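Local coordinates for protein metallo-beta-lactamase 1 (Acinetobacter baumannii, PDB 5MMD) that probably hydrolyses beta-lactam antibiotics to substituted beta-amino acids with the help of zinc, and so contributes to antibiotic resistance, at residues Gly7-Glu12 with Leu19-Ser24; Ala85-Leu90 with Glu113-Ser118; Glu132-Gly137 with Asn144-Ile149; Cys159-Leu164 with Lys211-Leu216. One frame throughout, in Å; residues are numbered along the deposited sequence.

How the interactions relate
Interactions 1 and 3 are both antiparallel hairpins tied by backbone hydrogen bonds, but they belong to different sheets. Interaction 1 is at the edge of the seven-stranded sheet, partly buried, with carboxylates and a lysine on one face; interaction 3 is buried in the five-stranded sheet and lined by valines, leucine and aromatic rings. Interaction 2 reaches the same sheet as interaction 1 but is a small, mostly van der Waals contact between a helix start and a loop. Interaction 4 is buried and holds a zinc-binding loop to the C-terminal helix. It touches interaction 3 through the Phe160 ring, which packs on Pro136, Asn144 and Val146.

Interaction 1: Gly7-Glu12 with Leu19-Ser24; sequences GLEVEE and LHKSYS
Tyr23 meets Glu9 across the hairpin: its OH donates to Glu9 OE1 at 2.6 Å, and that oxygen lies at the ring edge, in the plane of the phenol. The carboxylate is turned 53° against the ring, and the hydroxyl comes in from above the carboxylate plane. Glu9 CG is beside its backbone N (chi1 -64°) and the chain then runs extended, which carries the carboxylate up to the hydroxyl. Next to it, Lys21 runs alongside Glu9 in the same direction, with CD 3.6 Å from Glu9 OE2, before bending at its last two torsions to place NZ on Asn35. Glu11 and Leu19 also lie side by side, OE2 of Glu11 3.7 Å from CD2 of Leu19. The other face carries Val10 and His20, with Leu8 CD1 4.2 Å from His20 CB; helix 54-66 packs against all three. Beneath the side chains, Glu9 with Lys21 and Glu11 with Leu19 are hydrogen-bonded antiparallel pairs. Both carboxylates stay more than 5 Å from Lys21 NZ, so the attraction between these charges is likely to be long-range, while the short bond from Tyr23 fixes the end of Glu9.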
# COMPACT_ATOMS: atom_id res chain seq x y z
N GLY A 7 -7.21 3.38 -17.65
CA GLY A 7 -7.35 2.05 -17.09
C GLY A 7 -6.13 1.54 -16.33
O GLY A 7 -5.08 2.19 -16.30
N LEU A 8 -6.31 0.36 -15.72
CA LEU A 8 -5.29 -0.30 -14.95
C LEU A 8 -4.01 -0.48 -15.76
O LEU A 8 -4.06 -0.89 -16.90
CB LEU A 8 -5.79 -1.67 -14.48
CG LEU A 8 -4.85 -2.53 -13.63
CD1 LEU A 8 -4.80 -1.98 -12.22
CD2 LEU A 8 -5.32 -4.00 -13.61
N GLU A 9 -2.87 -0.21 -15.13
CA GLU A 9 -1.57 -0.51 -15.72
C GLU A 9 -0.87 -1.56 -14.85
O GLU A 9 -0.98 -1.52 -13.63
CB GLU A 9 -0.70 0.75 -15.80
CG GLU A 9 -1.23 1.78 -16.69
CD GLU A 9 -0.56 3.15 -16.49
OE1 GLU A 9 -1.20 4.16 -16.85
OE2 GLU A 9 0.60 3.20 -15.97
N VAL A 10 -0.16 -2.49 -15.50
CA VAL A 10 0.66 -3.45 -14.79
C VAL A 10 2.05 -3.50 -15.40
O VAL A 10 2.21 -3.71 -16.61
CB VAL A 10 0.04 -4.86 -14.79
CG1 VAL A 10 0.96 -5.86 -14.07
CG2 VAL A 10 -1.31 -4.85 -14.14
N GLU A 11 3.05 -3.32 -14.54
CA GLU A 11 4.44 -3.18 -14.95
C GLU A 11 5.38 -4.04 -14.09
O GLU A 11 5.31 -3.98 -12.87
CB GLU A 11 4.82 -1.70 -14.83
CG GLU A 11 6.27 -1.36 -14.76
CD GLU A 11 6.47 0.16 -14.61
OE1 GLU A 11 7.61 0.63 -14.85
OE2 GLU A 11 5.47 0.86 -14.23
N GLU A 12 6.27 -4.80 -14.72
CA GLU A 12 7.24 -5.58 -13.94
C GLU A 12 8.34 -4.71 -13.37
O GLU A 12 8.98 -3.98 -14.12
CB GLU A 12 7.85 -6.69 -14.78
CG GLU A 12 8.59 -7.72 -13.97
CD GLU A 12 9.42 -8.67 -14.83
OE1 GLU A 12 10.66 -8.66 -14.69
OE2 GLU A 12 8.84 -9.42 -15.64
N LEU A 19 4.24 -3.82 -10.37
CA LEU A 19 3.56 -2.61 -9.90
C LEU A 19 2.25 -2.44 -10.66
O LEU A 19 2.23 -2.46 -11.90
CB LEU A 19 4.45 -1.40 -10.11
CG LEU A 19 3.89 -0.00 -9.87
CD1 LEU A 19 3.94 0.35 -8.44
CD2 LEU A 19 4.68 1.00 -10.66
N HIS A 20 1.14 -2.26 -9.94
CA HIS A 20 -0.11 -1.98 -10.62
C HIS A 20 -0.51 -0.52 -10.30
O HIS A 20 -0.27 -0.00 -9.20
CB HIS A 20 -1.20 -3.00 -10.24
CG HIS A 20 -1.64 -2.98 -8.81
ND1 HIS A 20 -2.62 -2.13 -8.34
CD2 HIS A 20 -1.30 -3.77 -7.76
CE1 HIS A 20 -2.80 -2.34 -7.05
NE2 HIS A 20 -2.04 -3.37 -6.68
N LYS A 21 -1.07 0.15 -11.29
CA LYS A 21 -1.34 1.56 -11.18
C LYS A 21 -2.73 1.77 -11.67
O LYS A 21 -3.08 1.29 -12.74
CB LYS A 21 -0.31 2.35 -11.97
CG LYS A 21 -0.35 3.84 -11.74
CD LYS A 21 0.70 4.56 -12.63
CE LYS A 21 2.12 4.10 -12.37
NZ LYS A 21 2.66 4.47 -11.01
N SER A 22 -3.55 2.44 -10.86
CA SER A 22 -4.94 2.70 -11.25
C SER A 22 -5.29 4.12 -10.91
O SER A 22 -4.60 4.75 -10.12
CB SER A 22 -5.89 1.73 -10.55
OG SER A 22 -5.79 1.81 -9.16
N TYR A 23 -6.35 4.62 -11.53
CA TYR A 23 -6.65 6.05 -11.49
C TYR A 23 -8.01 6.42 -10.89
O TYR A 23 -8.96 5.66 -10.95
CB TYR A 23 -6.57 6.63 -12.90
CG TYR A 23 -5.20 6.53 -13.54
CD1 TYR A 23 -4.77 5.35 -14.15
CD2 TYR A 23 -4.35 7.64 -13.58
CE1 TYR A 23 -3.53 5.27 -14.75
CE2 TYR A 23 -3.08 7.57 -14.20
CZ TYR A 23 -2.69 6.38 -14.78
OH TYR A 23 -1.45 6.25 -15.38
N SER A 24 -8.08 7.63 -10.34
CA SER A 24 -9.36 8.23 -9.98
C SER A 24 -9.28 9.75 -10.11
O SER A 24 -8.23 10.33 -9.90
CB SER A 24 -9.76 7.86 -8.54
OG SER A 24 -11.04 8.37 -8.22

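Interaction 2: Ala85-Leu90 with Glu113-Ser118; sequences AGIKWL and EQARSS
Ile87 and Lys88, in the first turn of helix 87-92, run past the loop that leads into strand 117-119, with the CA of Lys88 5.9 Å from that of Glu113 and the CA of Ile87 6.3 Å from that of Ala115. Ile87 points toward the loop and touches it mainly through CG2, which rests 3.6 Å from Gln114 O and 4.0 Å from Ala115 CA. The other branch of Ile87 ends in CD1, looser against Ala115 CB. Lys88 and Glu113 cross at about a right angle, and their aliphatic parts do the touching: Glu113 CG lies 3.7 Å from Lys88 CA and 3.9 Å from Lys88 CB. Glu113 CG is anti to its backbone N, and a bend at the next torsion (chi2 86°) lays the carboxylate beside the helix. Its OE2 is bonded to Asn91 ND2, one turn further on, and takes a weak contact from a water that donates to Lys88 O at 2.9 Å. Lys88 NZ stays 5.2 Å from Glu113 OE1, too far for a salt bridge, though some attraction is likely. Asn91 also bonds Gln114 O, giving the helix a second polar hold on the loop. The loop is also held by Asn104 of helix 101-109, which bonds Ala115 N, while Ala115 packs on Thr97 and Ala99 of strand 97-100; the contact thus joins helix 87-92 to the loop entering strand 117-119, an outermost strand of the seven-stranded sheet.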
# COMPACT_ATOMS: atom_id res chain seq x y z
N ALA A 85 -10.63 -0.19 -2.48
CA ALA A 85 -11.86 -0.14 -3.29
C ALA A 85 -12.30 -1.52 -3.71
O ALA A 85 -13.49 -1.75 -3.91
CB ALA A 85 -11.70 0.77 -4.54
N GLY A 86 -11.36 -2.43 -3.90
CA GLY A 86 -11.70 -3.72 -4.43
C GLY A 86 -12.02 -4.79 -3.41
O GLY A 86 -12.32 -5.92 -3.79
N ILE A 87 -11.94 -4.45 -2.13
CA ILE A 87 -12.18 -5.45 -1.08
C ILE A 87 -13.54 -6.13 -1.20
O ILE A 87 -13.61 -7.36 -1.10
CB ILE A 87 -12.05 -4.87 0.31
CG1 ILE A 87 -10.58 -4.58 0.57
CG2 ILE A 87 -12.63 -5.91 1.33
CD1 ILE A 87 -10.26 -3.99 1.86
N LYS A 88 -14.60 -5.37 -1.46
CA LYS A 88 -15.92 -5.95 -1.62
C LYS A 88 -15.97 -6.94 -2.77
O LYS A 88 -16.52 -8.05 -2.63
CB LYS A 88 -16.99 -4.87 -1.85
CG LYS A 88 -18.39 -5.47 -2.08
CD LYS A 88 -19.45 -4.44 -2.42
CE LYS A 88 -20.09 -3.86 -1.18
NZ LYS A 88 -21.23 -2.96 -1.53
N TRP A 89 -15.41 -6.56 -3.92
CA TRP A 89 -15.45 -7.44 -5.07
C TRP A 89 -14.66 -8.72 -4.76
O TRP A 89 -15.11 -9.82 -5.06
CB TRP A 89 -14.91 -6.74 -6.32
CG TRP A 89 -14.98 -7.61 -7.53
CD1 TRP A 89 -16.03 -7.74 -8.41
CD2 TRP A 89 -13.97 -8.50 -7.98
NE1 TRP A 89 -15.72 -8.66 -9.38
CE2 TRP A 89 -14.46 -9.14 -9.14
CE3 TRP A 89 -12.72 -8.83 -7.50
CZ2 TRP A 89 -13.72 -10.09 -9.83
CZ3 TRP A 89 -11.98 -9.79 -8.20
CH2 TRP A 89 -12.49 -10.40 -9.34
N LEU A 90 -13.53 -8.59 -4.08
CA LEU A 90 -12.67 -9.73 -3.81
C LEU A 90 -13.37 -10.67 -2.81
O LEU A 90 -13.34 -11.89 -2.97
CB LEU A 90 -11.34 -9.26 -3.25
CG LEU A 90 -10.36 -8.53 -4.17
CD1 LEU A 90 -9.23 -7.92 -3.33
CD2 LEU A 90 -9.83 -9.48 -5.21
N GLU A 113 -17.32 -1.97 3.60
CA GLU A 113 -16.95 -3.37 3.58
C GLU A 113 -15.61 -3.56 4.29
O GLU A 113 -14.66 -2.85 4.00
CB GLU A 113 -16.87 -3.86 2.13
CG GLU A 113 -16.51 -5.32 1.97
CD GLU A 113 -17.73 -6.24 2.05
OE1 GLU A 113 -18.86 -5.73 2.22
OE2 GLU A 113 -17.54 -7.46 1.93
N GLN A 114 -15.55 -4.52 5.22
CA GLN A 114 -14.30 -4.89 5.88
C GLN A 114 -13.53 -6.03 5.16
O GLN A 114 -14.12 -6.87 4.47
CB GLN A 114 -14.57 -5.34 7.32
CG GLN A 114 -15.19 -4.32 8.25
CD GLN A 114 -15.50 -4.95 9.61
OE1 GLN A 114 -16.38 -5.82 9.72
NE2 GLN A 114 -14.71 -4.61 10.61
N ALA A 115 -12.22 -6.07 5.36
CA ALA A 115 -11.47 -7.28 4.94
C ALA A 115 -11.93 -8.48 5.76
O ALA A 115 -12.35 -8.32 6.90
CB ALA A 115 -9.98 -7.08 5.11
N ARG A 116 -11.80 -9.68 5.18
CA ARG A 116 -12.29 -10.90 5.81
C ARG A 116 -11.39 -11.33 6.95
O ARG A 116 -11.89 -11.83 7.96
CB ARG A 116 -12.44 -12.04 4.78
CG ARG A 116 -13.77 -12.01 4.03
CD ARG A 116 -14.05 -13.24 3.14
NE ARG A 116 -14.36 -14.50 3.83
NH1 ARG A 116 -16.60 -14.06 4.23
NH2 ARG A 116 -15.67 -16.05 4.86
N SER A 117 -10.08 -11.16 6.81
CA SER A 117 -9.16 -11.53 7.89
C SER A 117 -8.44 -10.33 8.39
O SER A 117 -8.09 -9.47 7.61
CB SER A 117 -8.13 -12.57 7.42
OG SER A 117 -8.81 -13.63 6.80
N SER A 118 -8.25 -10.24 9.71
CA SER A 118 -7.41 -9.16 10.22
C SER A 118 -6.42 -9.63 11.25
O SER A 118 -6.51 -10.74 11.76
CB SER A 118 -8.27 -8.06 10.80
OG SER A 118 -8.99 -8.57 11.88
O HOH W 1 -18.73 -8.88 -0.99

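Interaction 3: Glu132-Gly137 with Asn144-Ile149; sequences EVYYPG and NLVVWI
Tyr135 turns the edge of its ring to Asn144: CD1 lies 3.3 Å from Asn144 O, near the ring plane, while the backbone N of Gly137 sits over the centre of one face. Leu145 CD2 approaches the same ring obliquely and reaches Tyr135 CB at 3.8 Å. The Tyr134 ring has Pro136 N over one face, offset toward the rim, and Val146 CG2 at its edge; Lys190 adds a cation-pi contact. Trp148 runs alongside Glu132, whose OE1 lies at the indole edge, 3.4 Å from Trp148 CD1, with the carboxylate and ring planes 47° apart. Farther along, on the face opposite Trp148, Val133 CG1 meets Leu145 CD1. The backbones are joined by two hydrogen-bonded pairs, Glu132 with Trp148 and Tyr134 with Val146; the shortest bond runs from Trp148 N to Glu132 O at 2.6 Å and is almost straight (178°). Asn144 CG stands between its backbone N and carbonyl carbon (chi1 46°), which brings ND2 back to Gly137 O in a weak, bent bond, while OD1 takes the N-H of Thr141. Asn144 O is buried with no polar partner in the model, and Tyr135 CD1 and Pro136 CD lie against it. Gly137 has backbone angles that call for glycine. This is a beta hairpin of the second sheet in the alpha-beta/beta-alpha sandwich of metallo-beta-lactamases, and its connecting loop carries His140, a ligand of the first active-site zinc, close beside Asn144.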
# COMPACT_ATOMS: atom_id res chain seq x y z
N GLU A 132 6.36 -9.58 4.82
CA GLU A 132 6.38 -9.20 6.22
C GLU A 132 5.71 -7.84 6.28
O GLU A 132 6.05 -6.91 5.50
CB GLU A 132 7.78 -9.17 6.79
CG GLU A 132 8.53 -10.49 6.60
CD GLU A 132 9.93 -10.49 7.23
OE1 GLU A 132 10.49 -9.40 7.51
OE2 GLU A 132 10.44 -11.58 7.50
N VAL A 133 4.74 -7.75 7.17
CA VAL A 133 3.95 -6.54 7.38
C VAL A 133 4.39 -5.87 8.66
O VAL A 133 4.67 -6.54 9.65
CB VAL A 133 2.46 -6.85 7.41
CG1 VAL A 133 1.61 -5.54 7.50
CG2 VAL A 133 2.08 -7.65 6.22
N TYR A 134 4.48 -4.55 8.63
CA TYR A 134 4.93 -3.77 9.77
C TYR A 134 4.15 -2.47 9.94
O TYR A 134 3.97 -1.70 8.99
CB TYR A 134 6.40 -3.42 9.63
CG TYR A 134 6.98 -2.46 10.65
CD1 TYR A 134 6.96 -2.74 11.99
CD2 TYR A 134 7.61 -1.27 10.25
CE1 TYR A 134 7.51 -1.88 12.93
CE2 TYR A 134 8.18 -0.41 11.17
CZ TYR A 134 8.13 -0.73 12.52
OH TYR A 134 8.66 0.10 13.50
N TYR A 135 3.74 -2.21 11.17
CA TYR A 135 3.18 -0.91 11.53
C TYR A 135 4.23 0.01 12.14
O TYR A 135 4.68 -0.22 13.27
CB TYR A 135 2.03 -1.12 12.49
CG TYR A 135 1.39 0.15 12.99
CD1 TYR A 135 0.68 0.98 12.14
CD2 TYR A 135 1.47 0.49 14.34
CE1 TYR A 135 0.06 2.14 12.61
CE2 TYR A 135 0.86 1.66 14.81
CZ TYR A 135 0.18 2.48 13.93
OH TYR A 135 -0.44 3.61 14.40
N PRO A 136 4.61 1.06 11.42
CA PRO A 136 5.65 1.97 11.91
C PRO A 136 5.11 3.01 12.88
O PRO A 136 5.90 3.67 13.55
CB PRO A 136 6.18 2.62 10.63
CG PRO A 136 4.98 2.67 9.70
CD PRO A 136 4.18 1.40 10.04
N GLY A 137 3.80 3.13 12.99
CA GLY A 137 3.20 4.18 13.78
C GLY A 137 2.49 5.11 12.82
O GLY A 137 2.55 4.90 11.60
N ASN A 144 -1.67 3.33 8.87
CA ASN A 144 -0.90 2.96 7.67
C ASN A 144 0.15 1.89 8.01
O ASN A 144 0.83 1.94 9.03
CB ASN A 144 -0.24 4.16 6.94
CG ASN A 144 0.50 5.16 7.84
OD1 ASN A 144 0.58 6.34 7.47
ND2 ASN A 144 1.07 4.72 8.95
N LEU A 145 0.19 0.90 7.12
CA LEU A 145 1.14 -0.22 7.18
C LEU A 145 2.13 -0.19 6.01
O LEU A 145 1.81 0.33 4.94
CB LEU A 145 0.42 -1.57 7.12
CG LEU A 145 -0.72 -1.86 8.07
CD1 LEU A 145 -1.40 -3.23 7.78
CD2 LEU A 145 -0.17 -1.84 9.49
N VAL A 146 3.30 -0.79 6.22
CA VAL A 146 4.24 -1.10 5.14
C VAL A 146 4.45 -2.58 5.01
O VAL A 146 4.20 -3.35 5.94
CB VAL A 146 5.61 -0.44 5.33
CG1 VAL A 146 5.45 1.09 5.52
CG2 VAL A 146 6.37 -1.04 6.49
N VAL A 147 4.88 -3.01 3.82
CA VAL A 147 5.07 -4.43 3.53
C VAL A 147 6.42 -4.67 2.91
O VAL A 147 6.75 -4.07 1.88
CB VAL A 147 3.98 -4.95 2.60
CG1 VAL A 147 4.15 -6.41 2.36
CG2 VAL A 147 2.57 -4.64 3.18
N TRP A 148 7.17 -5.56 3.54
CA TRP A 148 8.55 -5.86 3.20
C TRP A 148 8.61 -7.20 2.52
O TRP A 148 7.98 -8.17 2.98
CB TRP A 148 9.39 -5.85 4.45
CG TRP A 148 10.84 -6.23 4.37
CD1 TRP A 148 11.42 -7.30 4.99
CD2 TRP A 148 11.90 -5.52 3.71
NE1 TRP A 148 12.78 -7.31 4.77
CE2 TRP A 148 13.10 -6.23 3.97
CE3 TRP A 148 11.96 -4.36 2.94
CZ2 TRP A 148 14.34 -5.82 3.48
CZ3 TRP A 148 13.20 -3.96 2.43
CH2 TRP A 148 14.37 -4.68 2.73
N ILE A 149 9.35 -7.24 1.42
CA ILE A 149 9.61 -8.48 0.71
C ILE A 149 11.08 -8.85 0.95
O ILE A 149 11.96 -8.36 0.25
CB ILE A 149 9.35 -8.35 -0.78
CG1 ILE A 149 8.06 -7.55 -1.01
CG2 ILE A 149 9.30 -9.76 -1.42
CD1 ILE A 149 7.73 -7.40 -2.46

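Interaction 4: Cys159-Leu164 with Lys211-Leu216; sequences CFIRSL and KHTKVL. With ZN (zinc ion), chain D; ZN (zinc ion), chain C.
Arg162 and Leu164, in the loop that starts at the active-site ligand Cys159, pack against Thr213 and His212 of the C-terminal helix 208-223. At the start of the loop Cys159 SG binds an active-site zinc ion at 2.4 Å, whose other ligands are Asp82, His201 and a water. Three residues on, Arg162 N donates to Thr213 OG1 at 2.8 Å (156° at the hydrogen). That hydroxyl stands beside its own backbone N, anti to the carbonyl carbon (chi1 -62°), where it also bonds Leu209 O one turn back, so OG1 is gripped twice while CG2 turns to Phe160 O at 3.4 Å. Ile161 crosses Thr213 at about a right angle and packs on Val197 and Leu209. In the alpha-beta/beta-alpha fold of this family the loop follows strand 154-158 of the second sheet, and helices 180-190 and 208-223 flank it; Trp180 of the former stacks on Phe160 and touches Thr213. The His212 ring is sandwiched: Leu164 CA lies over one face, 4.0 Å from the ring centroid, and Leu216 CG lies over the opposite face, offset toward the rim. Arg162 O is at the ring edge, in plane. Leu164 CD2 comes within 3.4 Å of His212 CB, a tight touch. His212 ND1 binds a further zinc ion, apart from the active-site pair, which also has a water at a long 2.5 Å, and NE2 is bonded to Ser166 O, consistent with a proton on that nitrogen. The guanidinium of Arg162 turns away from the helix, its NE bonding Gly168 O.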
# COMPACT_ATOMS: atom_id res chain seq x y z
N CYS A 159 1.03 4.88 1.24
CA CYS A 159 0.93 6.34 1.24
C CYS A 159 1.64 6.93 2.43
O CYS A 159 1.74 8.14 2.52
CB CYS A 159 -0.51 6.75 1.16
SG CYS A 159 -1.26 5.95 -0.24
N PHE A 160 2.16 6.07 3.30
CA PHE A 160 3.05 6.46 4.38
C PHE A 160 4.36 7.01 3.85
O PHE A 160 5.09 7.73 4.57
CB PHE A 160 3.34 5.24 5.28
CG PHE A 160 4.33 5.50 6.38
CD1 PHE A 160 3.97 6.28 7.47
CD2 PHE A 160 5.62 4.96 6.35
CE1 PHE A 160 4.87 6.53 8.50
CE2 PHE A 160 6.51 5.20 7.38
CZ PHE A 160 6.13 6.00 8.46
N ILE A 161 4.69 6.63 2.61
CA ILE A 161 5.96 7.03 2.00
C ILE A 161 5.67 7.87 0.79
O ILE A 161 4.85 7.49 -0.05
CB ILE A 161 6.85 5.78 1.59
CG1 ILE A 161 7.28 4.99 2.82
CG2 ILE A 161 8.08 6.24 0.76
CD1 ILE A 161 7.99 5.83 3.90
N ARG A 162 6.32 9.02 0.71
CA ARG A 162 6.16 9.93 -0.42
C ARG A 162 7.22 9.73 -1.49
O ARG A 162 8.37 9.39 -1.20
CB ARG A 162 6.23 11.37 0.08
CG ARG A 162 5.14 11.68 1.11
CD ARG A 162 3.74 11.65 0.49
NE ARG A 162 3.56 12.80 -0.42
CZ ARG A 162 2.57 12.95 -1.30
NH1 ARG A 162 1.62 12.02 -1.44
NH2 ARG A 162 2.54 14.05 -2.02
N SER A 163 6.81 9.98 -2.73
CA SER A 163 7.72 9.90 -3.86
C SER A 163 8.75 11.02 -3.81
O SER A 163 8.51 12.12 -3.24
CB SER A 163 6.94 9.97 -5.18
OG SER A 163 6.47 11.28 -5.36
N LEU A 164 9.92 10.76 -4.39
CA LEU A 164 10.99 11.75 -4.35
C LEU A 164 10.57 13.05 -5.04
O LEU A 164 11.15 14.11 -4.75
CB LEU A 164 12.27 11.24 -5.00
CG LEU A 164 13.35 10.59 -4.14
CD1 LEU A 164 14.60 10.46 -5.06
CD2 LEU A 164 13.68 11.36 -2.87
N LYS A 211 14.28 8.45 3.52
CA LYS A 211 14.93 9.65 4.05
C LYS A 211 14.13 10.90 3.66
O LYS A 211 13.89 11.77 4.49
CB LYS A 211 16.37 9.78 3.55
CG LYS A 211 17.31 8.66 3.99
CD LYS A 211 18.80 8.92 3.68
NZ LYS A 211 19.16 11.48 3.49
N HIS A 212 13.73 10.96 2.40
CA HIS A 212 12.93 12.05 1.86
C HIS A 212 11.63 12.22 2.68
O HIS A 212 11.26 13.32 3.07
CB HIS A 212 12.65 11.77 0.38
CG HIS A 212 11.76 12.79 -0.29
ND1 HIS A 212 12.10 14.11 -0.45
CD2 HIS A 212 10.52 12.66 -0.82
CE1 HIS A 212 11.13 14.75 -1.07
NE2 HIS A 212 10.14 13.89 -1.29
N THR A 213 10.93 11.13 2.94
CA THR A 213 9.68 11.20 3.68
C THR A 213 9.89 11.66 5.15
O THR A 213 9.12 12.50 5.66
CB THR A 213 8.95 9.86 3.67
OG1 THR A 213 8.62 9.51 2.31
CG2 THR A 213 7.67 9.95 4.49
N LYS A 214 10.95 11.18 5.79
CA LYS A 214 11.28 11.66 7.13
C LYS A 214 11.46 13.18 7.15
O LYS A 214 10.94 13.83 8.05
CB LYS A 214 12.55 11.01 7.69
CG LYS A 214 12.86 11.49 9.12
CD LYS A 214 14.16 10.90 9.71
CE LYS A 214 15.44 11.50 9.12
NZ LYS A 214 15.68 12.96 9.48
N VAL A 215 12.23 13.72 6.19
CA VAL A 215 12.48 15.17 6.10
C VAL A 215 11.18 15.93 5.92
O VAL A 215 10.94 16.93 6.62
CB VAL A 215 13.45 15.51 4.94
CG1 VAL A 215 13.42 17.00 4.62
CG2 VAL A 215 14.83 15.04 5.31
N LEU A 216 10.33 15.45 5.01
CA LEU A 216 9.05 16.11 4.76
C LEU A 216 8.18 16.10 6.02
O LEU A 216 7.44 17.06 6.31
CB LEU A 216 8.31 15.43 3.61
CG LEU A 216 8.96 15.46 2.22
CD1 LEU A 216 8.03 14.90 1.17
CD2 LEU A 216 9.38 16.85 1.87
ZN ZN D . 13.95 14.99 -0.34
ZN ZN C . -3.19 7.08 -1.02
O HOH W 2 -4.59 7.74 0.34
O HOH W 3 15.80 14.31 1.26